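Local coordinates for putative nitrate transport protein (Thermoplasma volcanium, PDB 3MST) that is of unproven function but may take part in nitrate transport, probably as a two-lobed solute-binding protein, at residues I125-N129 against E130-A134. Residues are numbered along the deposited sequence; the frame is centred on the assembly and turned at random. Where two conformers were deposited one is given.
Sequences IKMAN and EGYSA
Helix 121-129 ends where the backbone N of Tyr-132 reaches back to Met-127 O (3.0 Å) and the N of Gly-131 bonds to Ala-128 O (3.1 Å). One residue earlier, Glu-130 N makes a regular helical bond to Lys-126 O. Gly-131 takes a positive phi of 117°, a backbone conformation that glycine adopts easily.

The side chain of Glu-130 folds back over the helix end. Its CG stands anti to the carbonyl carbon, beside the backbone N (chi1 -69°), and so comes to 3.3 Å from Lys-126 O. The bend at chi2 (-68°) then sets the direction of the carboxylate. A water links OE2 to the Lys-126 carbonyl. It donates to Lys-126 O and to Glu-130 OE2, at 3.0 Å each. Lys-126 O thus accepts from both Glu-130 N and this water.

This is a Schellman motif with its glycine at 131. It turns the chain from the helix into strand 133-137, which lies between strands 91-94 and 81-85 in a five-stranded mixed sheet.

Met-127, a selenomethionine, runs beside Tyr-132, both side chains pointing the same way. The Met-127 chain is bent at chi2 and chi3. In one of its two conformers, Met-127 CE lies at the edge of the Tyr-132 ring, near the ring plane, 3.9 Å from CD2. Both side chains also touch Tyr-93 on strand 91-94. On the buried side, Ala-128 CB packs against Ala-134 CB at 4.3 Å. Ala-128 CA points its hydrogen at Tyr-132 O, a CA-H...O contact of 3.5 Å. Ser-133 turns away from the helix, and its OG is hydrogen-bonded to the carbonyl oxygen of Arg-91.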
loop_
_atom_site.group_PDB
_atom_site.type_symbol
_atom_site.label_atom_id
_atom_site.label_comp_id
_atom_site.label_asym_id
_atom_site.label_seq_id
_atom_site.Cartn_x
_atom_site.Cartn_y
_atom_site.Cartn_z
ATOM N N ILE A 125 2.050 -17.351 10.770
ATOM C CA ILE A 125 1.374 -18.525 10.290
ATOM C C ILE A 125 1.207 -19.574 11.397
ATOM O O ILE A 125 0.148 -20.168 11.556
ATOM C CB ILE A 125 2.123 -19.151 9.034
ATOM C CG1 ILE A 125 2.071 -18.182 7.848
ATOM C CG2 ILE A 125 1.564 -20.557 8.681
ATOM C CD1 ILE A 125 2.989 -18.577 6.729
ATOM N N LYS A 126 2.283 -19.853 12.091
ATOM C CA LYS A 126 2.252 -20.875 13.144
ATOM C C LYS A 126 1.248 -20.525 14.224
ATOM O O LYS A 126 0.452 -21.374 14.639
ATOM C CB LYS A 126 3.651 -21.038 13.739
ATOM C CG LYS A 126 3.657 -22.067 14.870
ATOM C CD LYS A 126 5.050 -22.431 15.304
ATOM C CE LYS A 126 5.725 -21.359 16.085
ATOM N NZ LYS A 126 7.117 -21.805 16.535
HETATM N N MSE A 127 1.291 -19.281 14.702
HETATM C CA MSE A 127 0.400 -18.934 15.799
HETATM C C MSE A 127 -1.067 -18.860 15.378
HETATM O O MSE A 127 -1.964 -19.168 16.186
HETATM C CB MSE A 127 0.876 -17.705 16.539
HETATM C CG MSE A 127 2.299 -17.758 17.083
HETATM SE SE MSE A 127 2.625 -19.329 18.259
HETATM C CE MSE A 127 1.555 -18.733 19.805
ATOM N N ALA A 128 -1.342 -18.473 14.131
ATOM C CA ALA A 128 -2.688 -18.586 13.615
ATOM C C ALA A 128 -3.176 -20.042 13.568
ATOM O O ALA A 128 -4.297 -20.354 13.954
ATOM C CB ALA A 128 -2.824 -17.879 12.281
ATOM N N ASN A 129 -2.296 -20.948 13.166
ATOM C CA ASN A 129 -2.630 -22.348 13.160
ATOM C C ASN A 129 -2.831 -22.918 14.556
ATOM O O ASN A 129 -3.617 -23.892 14.724
ATOM C CB ASN A 129 -1.569 -23.104 12.391
ATOM C CG ASN A 129 -1.685 -22.907 10.883
ATOM O OD1 ASN A 129 -2.765 -22.568 10.361
ATOM N ND2 ASN A 129 -0.578 -23.142 10.170
ATOM N N GLU A 130 -2.178 -22.306 15.540
ATOM C CA GLU A 130 -2.374 -22.669 16.950
ATOM C C GLU A 130 -3.624 -22.096 17.595
ATOM O O GLU A 130 -3.924 -22.420 18.751
ATOM C CB GLU A 130 -1.149 -22.284 17.773
ATOM C CG GLU A 130 0.062 -23.129 17.452
ATOM C CD GLU A 130 -0.153 -24.547 17.918
ATOM O OE1 GLU A 130 -0.252 -24.771 19.162
ATOM O OE2 GLU A 130 -0.317 -25.416 17.043
ATOM N N GLY A 131 -4.352 -21.247 16.882
ATOM C CA GLY A 131 -5.633 -20.777 17.362
ATOM C C GLY A 131 -5.738 -19.287 17.629
ATOM O O GLY A 131 -6.783 -18.813 18.032
ATOM N N TYR A 132 -4.641 -18.556 17.436
ATOM C CA TYR A 132 -4.673 -17.098 17.445
ATOM C C TYR A 132 -5.051 -16.603 16.040
ATOM O O TYR A 132 -5.512 -17.379 15.216
ATOM C CB TYR A 132 -3.383 -16.527 18.010
ATOM C CG TYR A 132 -3.230 -16.811 19.511
ATOM C CD1 TYR A 132 -4.113 -16.269 20.422
ATOM C CD2 TYR A 132 -2.238 -17.646 19.989
ATOM C CE1 TYR A 132 -4.018 -16.529 21.781
ATOM C CE2 TYR A 132 -2.096 -17.886 21.371
ATOM C CZ TYR A 132 -2.976 -17.303 22.260
ATOM O OH TYR A 132 -2.894 -17.542 23.641
ATOM N N SER A 133 -4.953 -15.301 15.829
ATOM C CA SER A 133 -5.107 -14.706 14.511
ATOM C C SER A 133 -3.831 -13.989 14.095
ATOM O O SER A 133 -2.944 -13.762 14.889
ATOM C CB SER A 133 -6.332 -13.749 14.459
ATOM O OG SER A 133 -6.033 -12.528 15.120
ATOM N N ALA A 134 -3.745 -13.649 12.808
ATOM C CA ALA A 134 -2.603 -12.933 12.282
ATOM C C ALA A 134 -3.079 -12.044 11.123
ATOM O O ALA A 134 -4.076 -12.345 10.471
ATOM C CB ALA A 134 -1.493 -13.857 11.813
HETATM O O HOH W 1 0.877 -24.351 14.534
#